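Long-range contacts in initiator protein NS1 (Murine minute virus, PDB 4R94), which nicks and unwinds viral DNA as endonuclease and helicase to initiate and direct its replication, and also acts in packaging and promoter transactivation: residues D8-A13 / H246-L251; L51-L56 / V94-F99; T78-T83 / S218-R223; E100-K105 / K143-Q148. All blocks are in the same frame, centred on the assembly; numbering follows the deposited sequence.

How the contacts relate
Three of the four contacts share helix 81-104, which is gripped near its start by contact 3, in its second half by contact 2 and at its C-terminal end by contact 4. Contact 1 stands apart, joining the two ends of the modelled chain. The chemistry follows the place. Contacts 1 and 4 are partly buried and mostly apolar, one through aliphatic methyl groups and the other through tryptophan rings, a lysine and a bridging water. Contact 2 lies at the surface and relies on one lysine held by two glutamates. Contact 3, also partly buried, joins a loop to the segment leading into the helix by backbone, serine and water-mediated hydrogen bonds.

Contact 1 of 4, residues D8-A13 / H246-L251; sequences DEVLGA and HLVSKL
Val-10 and Val-248 meet where the first helix of the nickase domain, 8-19, packs against the last, 242-252. This helix-helix pair joins the two ends of the modelled chain, and it illustrates a helix pair held by aliphatic side chains, with no hydrogen bond crossing between the segments. The axes of the two short segments approach to 9.3 Å, with a signed crossing angle of -50°.

Val-10 points from its helix toward the other one. With CG1 anti to the backbone N (chi1 165°), that methyl becomes the touching branch and meets three residues. Val-10 CG1 lies 4.0 Å from Val-248 CG2, the two valines sliding past each other in opposite directions. It also reaches the CB of Leu-247, and it touches the CD1 methyl of Leu-251, whose side chain crosses that of Val-10 at about a right angle.

Val-248 works with its other branch. CG2 stands anti to the carbonyl carbon, where it packs against the backbone as well as the side chains of helix 8-19: Val-248 CG2 is 4.0 Å from Val-10 O and 4.2 Å from Ala-13 CB. Farther along the same helix, Thr-14 and Leu-17 also touch Val-248.

Leu-212 lies against Val-248 too, and Ser-249 OG is hydrogen-bonded to Ala-208 O, so helix 242-252 connects this terminal pair to the neighbourhood of the nuclease tyrosine, Tyr-210. Leu-251 CD1 is shared by two partners: Val-10 CG1 at 3.8 Å and the CD2 methyl of Leu-11 at 4.2 Å.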
loop_
_atom_site.group_PDB
_atom_site.type_symbol
_atom_site.label_atom_id
_atom_site.label_comp_id
_atom_site.label_asym_id
_atom_site.label_seq_id
_atom_site.Cartn_x
_atom_site.Cartn_y
_atom_site.Cartn_z
ATOM N N ASP A 8 24.240 9.487 -3.313
ATOM C CA ASP A 8 23.453 10.514 -2.644
ATOM C C ASP A 8 22.046 9.998 -2.363
ATOM O O ASP A 8 21.429 10.368 -1.366
ATOM C CB ASP A 8 23.376 11.790 -3.482
ATOM C CG ASP A 8 24.740 12.346 -3.827
ATOM O OD1 ASP A 8 25.750 11.801 -3.332
ATOM O OD2 ASP A 8 24.796 13.335 -4.589
ATOM N N GLU A 9 21.558 9.142 -3.255
ATOM C CA GLU A 9 20.219 8.582 -3.131
ATOM C C GLU A 9 20.104 7.701 -1.890
ATOM O O GLU A 9 19.125 7.788 -1.152
ATOM C CB GLU A 9 19.858 7.788 -4.388
ATOM C CG GLU A 9 19.613 8.655 -5.632
ATOM C CD GLU A 9 20.894 9.218 -6.261
ATOM O OE1 GLU A 9 21.969 8.591 -6.128
ATOM O OE2 GLU A 9 20.813 10.293 -6.902
ATOM N N VAL A 10 21.106 6.855 -1.669
ATOM C CA VAL A 10 21.118 5.978 -0.506
ATOM C C VAL A 10 21.330 6.797 0.765
ATOM O O VAL A 10 20.608 6.627 1.756
ATOM C CB VAL A 10 22.202 4.894 -0.649
ATOM C CG1 VAL A 10 22.480 4.201 0.687
ATOM C CG2 VAL A 10 21.807 3.886 -1.721
ATOM N N LEU A 11 22.296 7.712 0.731
ATOM C CA LEU A 11 22.525 8.600 1.867
ATOM C C LEU A 11 21.284 9.435 2.173
ATOM O O LEU A 11 20.891 9.573 3.332
ATOM C CB LEU A 11 23.720 9.523 1.603
ATOM C CG LEU A 11 25.102 8.876 1.564
ATOM C CD1 LEU A 11 26.140 9.911 1.181
ATOM C CD2 LEU A 11 25.427 8.274 2.909
ATOM N N GLY A 12 20.659 9.973 1.128
ATOM C CA GLY A 12 19.486 10.813 1.288
ATOM C C GLY A 12 18.318 10.076 1.913
ATOM O O GLY A 12 17.637 10.608 2.794
ATOM N N ALA A 13 18.076 8.853 1.449
ATOM C CA ALA A 13 17.000 8.036 1.999
ATOM C C ALA A 13 17.256 7.692 3.471
ATOM O O ALA A 13 16.356 7.801 4.312
ATOM C CB ALA A 13 16.825 6.766 1.174
ATOM N N HIS A 246 18.859 -2.559 1.196
ATOM C CA HIS A 246 19.605 -3.216 2.271
ATOM C C HIS A 246 20.763 -2.344 2.752
ATOM O O HIS A 246 21.061 -2.310 3.945
ATOM C CB HIS A 246 20.107 -4.583 1.808
ATOM C CG HIS A 246 19.008 -5.544 1.487
ATOM N ND1 HIS A 246 17.875 -5.657 2.259
ATOM C CD2 HIS A 246 18.853 -6.414 0.459
ATOM C CE1 HIS A 246 17.074 -6.570 1.732
ATOM N NE2 HIS A 246 17.646 -7.041 0.642
ATOM N N LEU A 247 21.412 -1.623 1.839
ATOM C CA LEU A 247 22.409 -0.638 2.260
ATOM C C LEU A 247 21.804 0.445 3.164
ATOM O O LEU A 247 22.417 0.848 4.149
ATOM C CB LEU A 247 23.077 0.027 1.058
ATOM C CG LEU A 247 24.109 -0.738 0.237
ATOM C CD1 LEU A 247 24.715 0.208 -0.793
ATOM C CD2 LEU A 247 25.184 -1.320 1.132
ATOM N N VAL A 248 20.609 0.928 2.836
ATOM C CA VAL A 248 19.937 1.886 3.713
ATOM C C VAL A 248 19.736 1.348 5.138
ATOM O O VAL A 248 19.988 2.055 6.109
ATOM C CB VAL A 248 18.565 2.308 3.129
ATOM C CG1 VAL A 248 17.794 3.147 4.150
ATOM C CG2 VAL A 248 18.779 3.090 1.847
ATOM N N SER A 249 19.278 0.108 5.260
ATOM C CA SER A 249 19.108 -0.515 6.569
ATOM C C SER A 249 20.428 -0.549 7.316
ATOM O O SER A 249 20.482 -0.231 8.501
ATOM C CB SER A 249 18.554 -1.931 6.437
ATOM O OG SER A 249 17.274 -1.900 5.827
ATOM N N LYS A 250 21.484 -0.919 6.602
ATOM C CA LYS A 250 22.818 -1.054 7.198
ATOM C C LYS A 250 23.323 0.292 7.719
ATOM O O LYS A 250 23.827 0.387 8.848
ATOM C CB LYS A 250 23.792 -1.645 6.172
ATOM C CG LYS A 250 25.226 -1.802 6.669
ATOM C CD LYS A 250 26.142 -2.236 5.525
ATOM C CE LYS A 250 27.583 -2.379 5.990
ATOM N NZ LYS A 250 27.711 -3.418 7.049
ATOM N N LEU A 251 23.162 1.337 6.912
ATOM C CA LEU A 251 23.590 2.676 7.303
ATOM C C LEU A 251 22.721 3.256 8.418
ATOM O O LEU A 251 23.175 4.060 9.231
ATOM C CB LEU A 251 23.576 3.617 6.096
ATOM C CG LEU A 251 24.658 3.359 5.047
ATOM C CD1 LEU A 251 24.497 4.290 3.850
ATOM C CD2 LEU A 251 26.033 3.522 5.668
#

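Contact 2 of 4, residues L51-L56 / V94-F99; sequences LQEDEL and VKKCLF
A salt-bridge network at the N-terminal end of helix 54-70 joins Glu-53 and Glu-55 to Lys-96 of helix 81-104, and it exemplifies a capping residue doing double duty. Lys-96 starts with CG anti to the backbone N and then bends at chi2 (74°), beyond which the chain runs extended to its ammonium group. Lys-96 NZ donates to Glu-55 OE1 at 2.6 Å, a salt bridge met from above the carboxylate plane. A second, weak hydrogen bond of the same network runs from Lys-96 NZ to Glu-53 OE1 at 3.1 Å, the two side chains meeting tip to tip.

Glu-53 occupies the N-cap position, and its OE1 also accepts from Leu-56 N at 2.9 Å. A weaker capping bond links Glu-55 N to Glu-53 OE2. The lysine charge probably helps to offset the two neighbouring carboxylates.

The other oxygen of Glu-55 turns to an aromatic ring: OE2 sits at the edge of Phe-99, 3.3 Å from CD2, with the carboxylate and ring planes only 12° apart. Nearer the backbone of the lysine, Leu-56 CD1 packs on Lys-96 CB at 3.9 Å.

Trp-156 of helix 142-160 touches both Leu-56 and Lys-96, bringing a third helix to this surface contact. Toward the central sheet, Phe-99 rests on Trp-114 of strand 112-121, while Val-94 and Leu-98 pack on Val-130 of strand 125-134.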
loop_
_atom_site.group_PDB
_atom_site.type_symbol
_atom_site.label_atom_id
_atom_site.label_comp_id
_atom_site.label_asym_id
_atom_site.label_seq_id
_atom_site.Cartn_x
_atom_site.Cartn_y
_atom_site.Cartn_z
ATOM N N LEU A 51 -9.026 3.869 -14.904
ATOM C CA LEU A 51 -10.026 4.914 -14.853
ATOM C C LEU A 51 -9.422 6.249 -15.269
ATOM O O LEU A 51 -8.341 6.626 -14.824
ATOM C CB LEU A 51 -10.631 4.982 -13.453
ATOM C CG LEU A 51 -11.200 3.620 -13.026
ATOM C CD1 LEU A 51 -11.601 3.656 -11.550
ATOM C CD2 LEU A 51 -12.388 3.197 -13.905
ATOM N N GLN A 52 -10.139 6.966 -16.128
ATOM C CA GLN A 52 -9.580 8.124 -16.812
ATOM C C GLN A 52 -9.651 9.407 -16.007
ATOM O O GLN A 52 -9.729 10.499 -16.568
ATOM C CB GLN A 52 -10.294 8.311 -18.150
ATOM C CG GLN A 52 -9.981 7.204 -19.132
ATOM C CD GLN A 52 -8.488 7.044 -19.332
ATOM O OE1 GLN A 52 -7.824 7.933 -19.868
ATOM N NE2 GLN A 52 -7.947 5.915 -18.888
ATOM N N GLU A 53 -9.639 9.265 -14.690
ATOM C CA GLU A 53 -9.579 10.396 -13.782
ATOM C C GLU A 53 -8.147 10.919 -13.777
ATOM O O GLU A 53 -7.201 10.137 -13.683
ATOM C CB GLU A 53 -10.040 9.973 -12.384
ATOM C CG GLU A 53 -10.452 11.115 -11.472
ATOM C CD GLU A 53 -9.277 11.765 -10.793
ATOM O OE1 GLU A 53 -8.415 11.024 -10.283
ATOM O OE2 GLU A 53 -9.208 13.013 -10.769
ATOM N N ASP A 54 -7.978 12.233 -13.902
ATOM C CA ASP A 54 -6.643 12.806 -14.096
ATOM C C ASP A 54 -5.655 12.452 -12.983
ATOM O O ASP A 54 -4.528 12.060 -13.273
ATOM C CB ASP A 54 -6.718 14.329 -14.230
ATOM C CG ASP A 54 -7.124 14.771 -15.623
ATOM O OD1 ASP A 54 -6.984 13.966 -16.573
ATOM O OD2 ASP A 54 -7.579 15.927 -15.769
ATOM N N GLU A 55 -6.071 12.610 -11.727
ATOM C CA GLU A 55 -5.187 12.335 -10.595
ATOM C C GLU A 55 -4.785 10.867 -10.560
ATOM O O GLU A 55 -3.624 10.539 -10.333
ATOM C CB GLU A 55 -5.840 12.721 -9.267
ATOM C CG GLU A 55 -4.935 12.444 -8.054
ATOM C CD GLU A 55 -5.532 12.911 -6.734
ATOM O OE1 GLU A 55 -6.743 13.213 -6.692
ATOM O OE2 GLU A 55 -4.785 12.977 -5.733
ATOM N N LEU A 56 -5.758 9.990 -10.779
ATOM C CA LEU A 56 -5.516 8.554 -10.827
ATOM C C LEU A 56 -4.506 8.190 -11.912
ATOM O O LEU A 56 -3.584 7.408 -11.685
ATOM C CB LEU A 56 -6.828 7.823 -11.066
ATOM C CG LEU A 56 -7.065 6.475 -10.410
ATOM C CD1 LEU A 56 -6.681 6.478 -8.904
ATOM C CD2 LEU A 56 -8.527 6.114 -10.604
ATOM N N VAL A 94 -4.919 3.013 -3.855
ATOM C CA VAL A 94 -4.568 3.165 -2.451
ATOM C C VAL A 94 -4.277 4.632 -2.136
ATOM O O VAL A 94 -4.840 5.205 -1.186
ATOM C CB VAL A 94 -3.360 2.292 -2.085
ATOM C CG1 VAL A 94 -2.863 2.637 -0.676
ATOM C CG2 VAL A 94 -3.757 0.807 -2.154
ATOM N N LYS A 95 -3.430 5.247 -2.957
ATOM C CA LYS A 95 -3.067 6.635 -2.724
ATOM C C LYS A 95 -4.255 7.570 -2.897
ATOM O O LYS A 95 -4.393 8.519 -2.122
ATOM C CB LYS A 95 -1.904 7.027 -3.627
ATOM C CG LYS A 95 -0.638 6.330 -3.168
ATOM C CD LYS A 95 0.531 6.510 -4.091
ATOM C CE LYS A 95 1.745 5.803 -3.472
ATOM N NZ LYS A 95 2.934 5.892 -4.366
ATOM N N LYS A 96 -5.120 7.296 -3.879
ATOM C CA LYS A 96 -6.350 8.077 -4.029
ATOM C C LYS A 96 -7.150 8.050 -2.727
ATOM O O LYS A 96 -7.649 9.081 -2.287
ATOM C CB LYS A 96 -7.214 7.561 -5.183
ATOM C CG LYS A 96 -8.421 8.437 -5.468
ATOM C CD LYS A 96 -7.988 9.713 -6.155
ATOM C CE LYS A 96 -9.199 10.556 -6.555
ATOM N NZ LYS A 96 -8.777 11.751 -7.317
ATOM N N CYS A 97 -7.245 6.874 -2.100
ATOM C CA CYS A 97 -8.007 6.748 -0.860
ATOM C C CYS A 97 -7.397 7.592 0.251
ATOM O O CYS A 97 -8.108 8.289 0.982
ATOM C CB CYS A 97 -8.077 5.288 -0.402
ATOM S SG CYS A 97 -9.079 4.274 -1.478
ATOM N N LEU A 98 -6.079 7.501 0.389
ATOM C CA LEU A 98 -5.368 8.260 1.405
ATOM C C LEU A 98 -5.608 9.750 1.180
ATOM O O LEU A 98 -5.910 10.484 2.119
ATOM C CB LEU A 98 -3.868 7.962 1.366
ATOM C CG LEU A 98 -3.435 6.522 1.629
ATOM C CD1 LEU A 98 -1.942 6.409 1.346
ATOM C CD2 LEU A 98 -3.771 6.100 3.053
ATOM N N PHE A 99 -5.460 10.186 -0.066
ATOM C CA PHE A 99 -5.581 11.617 -0.372
ATOM C C PHE A 99 -7.015 12.114 -0.164
ATOM O O PHE A 99 -7.215 13.242 0.280
ATOM C CB PHE A 99 -5.096 11.905 -1.793
ATOM C CG PHE A 99 -3.635 11.603 -2.009
ATOM C CD1 PHE A 99 -2.770 11.458 -0.936
ATOM C CD2 PHE A 99 -3.130 11.460 -3.290
ATOM C CE1 PHE A 99 -1.432 11.182 -1.144
ATOM C CE2 PHE A 99 -1.796 11.187 -3.497
ATOM C CZ PHE A 99 -0.952 11.051 -2.430
#

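Contact 3 of 4, residues T78-T83 / S218-R223; sequences TVDEMT and STSPPR
Ser-220 faces Asp-80 just ahead of helix 81-104 and shows how a serine can help fasten a loop to the start of a helix. Its CB lies against the carboxylate of Asp-80, 3.3 Å from OD1. From there OG turns anti to its own carbonyl carbon (chi1 -71°) and accepts a nearly straight hydrogen bond from Asp-80 N, 2.8 Å long with an angle of 174° at the hydrogen. A water, hydrogen-bonded to Ser-220 OG at 2.8 Å, links this hydroxyl to Thr-83 OG1 in the first turn of the helix. The backbone of Ser-220 is tied as well: its N donates to another water, 3.0 Å away, which is hydrogen-bonded to Thr-78 OG1.

Earlier in both segments, Thr-78 N donates to Ser-218 O at 2.8 Å. Between these polar links Val-79 presses its CG2 methyl against the loop backbone, 3.6 Å from Ser-218 C. A cis peptide bond follows Ser-220, before Pro-221.

The loop comes after helix 203-211, which carries the nuclease tyrosine Tyr-210, and leads into strand 227-232. Thr-83 and Pro-222 both touch Phe-228 of that strand, so the start of helix 81-104 and the loop rest on a common residue of the central antiparallel sheet.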
loop_
_atom_site.group_PDB
_atom_site.type_symbol
_atom_site.label_atom_id
_atom_site.label_comp_id
_atom_site.label_asym_id
_atom_site.label_seq_id
_atom_site.Cartn_x
_atom_site.Cartn_y
_atom_site.Cartn_z
ATOM N N THR A 78 10.945 -11.707 -14.467
ATOM C CA THR A 78 9.890 -12.412 -15.190
ATOM C C THR A 78 8.535 -12.315 -14.493
ATOM O O THR A 78 7.743 -13.251 -14.546
ATOM C CB THR A 78 10.232 -13.914 -15.384
ATOM O OG1 THR A 78 10.531 -14.510 -14.116
ATOM C CG2 THR A 78 11.421 -14.081 -16.321
ATOM N N VAL A 79 8.272 -11.194 -13.829
ATOM C CA VAL A 79 6.952 -10.982 -13.236
ATOM C C VAL A 79 5.920 -10.822 -14.351
ATOM O O VAL A 79 6.163 -10.086 -15.305
ATOM C CB VAL A 79 6.922 -9.737 -12.323
ATOM C CG1 VAL A 79 5.521 -9.519 -11.766
ATOM C CG2 VAL A 79 7.935 -9.881 -11.187
ATOM N N ASP A 80 4.782 -11.511 -14.228
ATOM C CA ASP A 80 3.695 -11.413 -15.212
ATOM C C ASP A 80 3.313 -9.963 -15.495
ATOM O O ASP A 80 3.271 -9.127 -14.592
ATOM C CB ASP A 80 2.439 -12.166 -14.738
ATOM C CG ASP A 80 2.589 -13.675 -14.802
ATOM O OD1 ASP A 80 3.582 -14.163 -15.385
ATOM O OD2 ASP A 80 1.702 -14.379 -14.267
ATOM N N GLU A 81 3.022 -9.671 -16.755
ATOM C CA GLU A 81 2.587 -8.343 -17.137
ATOM C C GLU A 81 1.280 -7.960 -16.449
ATOM O O GLU A 81 1.120 -6.807 -16.040
ATOM C CB GLU A 81 2.434 -8.257 -18.655
ATOM C CG GLU A 81 3.761 -8.374 -19.374
ATOM C CD GLU A 81 4.776 -7.367 -18.867
ATOM O OE1 GLU A 81 4.430 -6.169 -18.777
ATOM O OE2 GLU A 81 5.916 -7.772 -18.547
ATOM N N MET A 82 0.364 -8.921 -16.316
ATOM C CA MET A 82 -0.933 -8.658 -15.687
ATOM C C MET A 82 -0.743 -8.284 -14.222
ATOM O O MET A 82 -1.458 -7.441 -13.682
ATOM C CB MET A 82 -1.863 -9.872 -15.795
ATOM C CG MET A 82 -3.189 -9.701 -15.043
ATOM S SD MET A 82 -4.449 -10.952 -15.399
ATOM C CE MET A 82 -4.619 -10.771 -17.168
ATOM N N THR A 83 0.233 -8.923 -13.590
ATOM C CA THR A 83 0.512 -8.699 -12.177
ATOM C C THR A 83 1.061 -7.289 -11.957
ATOM O O THR A 83 0.579 -6.548 -11.087
ATOM C CB THR A 83 1.477 -9.760 -11.655
ATOM O OG1 THR A 83 0.784 -11.017 -11.577
ATOM C CG2 THR A 83 2.006 -9.395 -10.265
ATOM N N SER A 218 10.631 -11.180 -8.293
ATOM C CA SER A 218 11.186 -11.126 -9.645
ATOM C C SER A 218 10.601 -12.194 -10.561
ATOM O O SER A 218 11.003 -12.321 -11.716
ATOM C CB SER A 218 12.704 -11.286 -9.585
ATOM O OG SER A 218 13.029 -12.469 -8.879
ATOM N N THR A 219 9.655 -12.963 -10.034
ATOM C CA THR A 219 9.087 -14.094 -10.753
ATOM C C THR A 219 7.578 -14.157 -10.596
ATOM O O THR A 219 7.011 -13.560 -9.683
ATOM C CB THR A 219 9.676 -15.439 -10.250
ATOM O OG1 THR A 219 9.295 -15.641 -8.883
ATOM C CG2 THR A 219 11.193 -15.448 -10.341
ATOM N N SER A 220 6.931 -14.888 -11.492
ATOM C CA SER A 220 5.560 -15.319 -11.265
ATOM C C SER A 220 5.539 -16.847 -11.276
ATOM O O SER A 220 6.032 -17.464 -12.219
ATOM C CB SER A 220 4.614 -14.742 -12.312
ATOM O OG SER A 220 4.429 -13.347 -12.120
ATOM N N PRO A 221 4.996 -17.471 -10.217
ATOM C CA PRO A 221 4.362 -16.881 -9.032
ATOM C C PRO A 221 5.366 -16.173 -8.131
ATOM O O PRO A 221 6.519 -16.597 -8.056
ATOM C CB PRO A 221 3.759 -18.096 -8.305
ATOM C CG PRO A 221 3.839 -19.235 -9.284
ATOM C CD PRO A 221 5.025 -18.939 -10.133
ATOM N N PRO A 222 4.927 -15.103 -7.453
ATOM C CA PRO A 222 5.792 -14.312 -6.573
ATOM C C PRO A 222 6.371 -15.136 -5.436
ATOM O O PRO A 222 5.716 -16.063 -4.948
ATOM C CB PRO A 222 4.851 -13.239 -6.012
ATOM C CG PRO A 222 3.688 -13.215 -6.922
ATOM C CD PRO A 222 3.543 -14.602 -7.464
ATOM N N ARG A 223 7.586 -14.795 -5.021
ATOM C CA ARG A 223 8.187 -15.402 -3.845
ATOM C C ARG A 223 7.368 -15.030 -2.618
ATOM O O ARG A 223 6.997 -13.869 -2.442
ATOM C CB ARG A 223 9.629 -14.938 -3.674
ATOM C CG ARG A 223 10.293 -15.499 -2.441
ATOM C CD ARG A 223 11.617 -14.820 -2.154
ATOM N NE ARG A 223 12.161 -15.271 -0.878
ATOM C CZ ARG A 223 11.778 -14.793 0.304
ATOM N NH1 ARG A 223 10.852 -13.838 0.373
ATOM N NH2 ARG A 223 12.326 -15.269 1.417
HETATM O O HOH W 1 8.775 -16.338 -13.440
HETATM O O HOH W 2 2.124 -13.299 -10.497
#

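Contact 4 of 4, residues E100-K105 / K143-Q148; sequences EVLNTK and KWWRRQ
Thr-104 OG1 and Gln-148 OE1 are bridged by one water, 2.6 Å from the threonine oxygen and donating to the glutamine oxygen at 2.8 Å. This bridge lies beside a helix-helix packing in the nickase domain, between the C-terminal end of helix 81-104 and the early turns of helix 142-160, whose short segments run at 128° to each other. Two tryptophans do most of the work, a clear example of flat rings receiving side chains on faces and edges.

With CG anti to the backbone N (chi1 -179°), Trp-144 extends its ring toward helix 81-104. Gln-148 CG covers one face of its ring over the centre, and Lys-105 CE lies over the opposite face, toward the rim, 3.6 Å from Trp-144 CH2. Lys-105 NZ adds a cation-pi contact, 5.0 Å from the centroid of the Trp-144 six-membered ring. The methyl CG2 of Thr-104 meets the edge.

Val-101 drops CG1 onto a face of Trp-145 in a CH-pi contact, 3.4 Å from the centroid of the Trp-145 six-membered ring and 9° off its normal. Phe-26 and Phe-137 also meet this indole, while Tyr-152 packs on Val-101. At the edge of Trp-145, near its plane, Leu-102 CD2 stands 3.7 Å from Trp-145 CH2.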
loop_
_atom_site.group_PDB
_atom_site.type_symbol
_atom_site.label_atom_id
_atom_site.label_comp_id
_atom_site.label_asym_id
_atom_site.label_seq_id
_atom_site.Cartn_x
_atom_site.Cartn_y
_atom_site.Cartn_z
ATOM N N GLU A 100 -8.002 11.268 -0.461
ATOM C CA GLU A 100 -9.395 11.627 -0.225
ATOM C C GLU A 100 -9.659 11.852 1.253
ATOM O O GLU A 100 -10.358 12.802 1.614
ATOM C CB GLU A 100 -10.335 10.553 -0.786
ATOM C CG GLU A 100 -10.369 10.563 -2.303
ATOM C CD GLU A 100 -11.249 9.495 -2.927
ATOM O OE1 GLU A 100 -11.233 8.341 -2.452
ATOM O OE2 GLU A 100 -11.941 9.813 -3.918
ATOM N N VAL A 101 -9.083 11.011 2.119
ATOM C CA VAL A 101 -9.300 11.195 3.545
ATOM C C VAL A 101 -8.534 12.418 4.050
ATOM O O VAL A 101 -9.051 13.170 4.876
ATOM C CB VAL A 101 -8.924 9.930 4.335
ATOM C CG1 VAL A 101 -9.136 10.150 5.832
ATOM C CG2 VAL A 101 -9.820 8.792 3.842
ATOM N N LEU A 102 -7.323 12.642 3.533
ATOM C CA LEU A 102 -6.587 13.862 3.884
ATOM C C LEU A 102 -7.419 15.111 3.555
ATOM O O LEU A 102 -7.466 16.057 4.350
ATOM C CB LEU A 102 -5.248 13.926 3.153
ATOM C CG LEU A 102 -4.173 12.928 3.604
ATOM C CD1 LEU A 102 -2.965 13.057 2.692
ATOM C CD2 LEU A 102 -3.794 13.168 5.042
ATOM N N ASN A 103 -8.062 15.108 2.390
ATOM C CA ASN A 103 -8.920 16.230 2.002
ATOM C C ASN A 103 -10.044 16.438 3.011
ATOM O O ASN A 103 -10.342 17.573 3.409
ATOM C CB ASN A 103 -9.511 16.025 0.607
ATOM C CG ASN A 103 -8.539 16.366 -0.500
ATOM O OD1 ASN A 103 -7.565 17.091 -0.288
ATOM N ND2 ASN A 103 -8.805 15.856 -1.698
ATOM N N THR A 104 -10.662 15.336 3.436
ATOM C CA THR A 104 -11.749 15.404 4.407
ATOM C C THR A 104 -11.312 16.147 5.664
ATOM O O THR A 104 -12.079 16.921 6.238
ATOM C CB THR A 104 -12.247 13.993 4.769
ATOM O OG1 THR A 104 -12.930 13.456 3.635
ATOM C CG2 THR A 104 -13.200 14.026 5.951
ATOM N N LYS A 105 -10.062 15.933 6.059
ATOM C CA LYS A 105 -9.511 16.526 7.266
ATOM C C LYS A 105 -8.774 17.840 7.014
ATOM O O LYS A 105 -8.190 18.403 7.943
ATOM C CB LYS A 105 -8.566 15.535 7.948
ATOM C CG LYS A 105 -9.261 14.329 8.573
ATOM C CD LYS A 105 -10.370 14.780 9.504
ATOM C CE LYS A 105 -10.561 13.820 10.663
ATOM N NZ LYS A 105 -9.667 14.158 11.808
ATOM N N LYS A 143 -9.381 4.419 14.383
ATOM C CA LYS A 143 -10.594 3.698 13.988
ATOM C C LYS A 143 -11.379 4.425 12.902
ATOM O O LYS A 143 -11.846 3.799 11.953
ATOM C CB LYS A 143 -11.498 3.473 15.196
ATOM C CG LYS A 143 -10.978 2.419 16.163
ATOM C CD LYS A 143 -11.564 2.635 17.548
ATOM C CE LYS A 143 -11.600 1.343 18.338
ATOM N NZ LYS A 143 -12.620 0.410 17.779
ATOM N N TRP A 144 -11.533 5.737 13.065
ATOM C CA TRP A 144 -12.188 6.565 12.062
ATOM C C TRP A 144 -11.444 6.503 10.731
ATOM O O TRP A 144 -12.069 6.386 9.672
ATOM C CB TRP A 144 -12.282 8.018 12.541
ATOM C CG TRP A 144 -12.971 8.950 11.584
ATOM C CD1 TRP A 144 -14.299 9.268 11.563
ATOM C CD2 TRP A 144 -12.362 9.705 10.526
ATOM N NE1 TRP A 144 -14.556 10.171 10.558
ATOM C CE2 TRP A 144 -13.383 10.457 9.908
ATOM C CE3 TRP A 144 -11.056 9.815 10.042
ATOM C CZ2 TRP A 144 -13.135 11.304 8.830
ATOM C CZ3 TRP A 144 -10.811 10.661 8.977
ATOM C CH2 TRP A 144 -11.846 11.393 8.381
ATOM N N TRP A 145 -10.116 6.569 10.793
ATOM C CA TRP A 145 -9.307 6.531 9.577
ATOM C C TRP A 145 -9.509 5.202 8.862
ATOM O O TRP A 145 -9.708 5.176 7.642
ATOM C CB TRP A 145 -7.818 6.761 9.895
ATOM C CG TRP A 145 -7.388 8.186 9.647
ATOM C CD1 TRP A 145 -7.479 9.232 10.522
ATOM C CD2 TRP A 145 -6.825 8.714 8.441
ATOM N NE1 TRP A 145 -6.995 10.381 9.933
ATOM C CE2 TRP A 145 -6.589 10.087 8.655
ATOM C CE3 TRP A 145 -6.490 8.153 7.197
ATOM C CZ2 TRP A 145 -6.044 10.916 7.669
ATOM C CZ3 TRP A 145 -5.939 8.973 6.224
ATOM C CH2 TRP A 145 -5.722 10.343 6.465
ATOM N N ARG A 146 -9.475 4.094 9.606
ATOM C CA ARG A 146 -9.675 2.788 8.973
ATOM C C ARG A 146 -11.039 2.702 8.304
ATOM O O ARG A 146 -11.162 2.195 7.187
ATOM C CB ARG A 146 -9.533 1.640 9.974
ATOM C CG ARG A 146 -9.461 0.254 9.300
ATOM C CD ARG A 146 -10.182 -0.836 10.110
ATOM N NE ARG A 146 -11.624 -0.597 10.141
ATOM C CZ ARG A 146 -12.455 -0.873 9.138
ATOM N NH1 ARG A 146 -11.990 -1.402 8.014
ATOM N NH2 ARG A 146 -13.759 -0.614 9.251
ATOM N N ARG A 147 -12.068 3.196 8.980
ATOM C CA ARG A 147 -13.409 3.145 8.404
ATOM C C ARG A 147 -13.530 3.970 7.121
ATOM O O ARG A 147 -14.073 3.491 6.122
ATOM C CB ARG A 147 -14.446 3.616 9.422
ATOM C CG ARG A 147 -15.863 3.570 8.872
ATOM C CD ARG A 147 -16.889 3.739 9.977
ATOM N NE ARG A 147 -16.627 4.931 10.780
ATOM C CZ ARG A 147 -17.009 6.158 10.439
ATOM N NH1 ARG A 147 -17.669 6.358 9.306
ATOM N NH2 ARG A 147 -16.730 7.186 11.229
ATOM N N GLN A 148 -13.018 5.196 7.149
ATOM C CA GLN A 148 -13.089 6.086 5.995
ATOM C C GLN A 148 -12.310 5.515 4.825
ATOM O O GLN A 148 -12.785 5.514 3.678
ATOM C CB GLN A 148 -12.553 7.468 6.344
ATOM C CG GLN A 148 -13.415 8.198 7.350
ATOM C CD GLN A 148 -14.798 8.469 6.805
ATOM O OE1 GLN A 148 -14.951 8.856 5.646
ATOM N NE2 GLN A 148 -15.816 8.253 7.631
HETATM O O HOH W 3 -14.070 11.182 4.306
#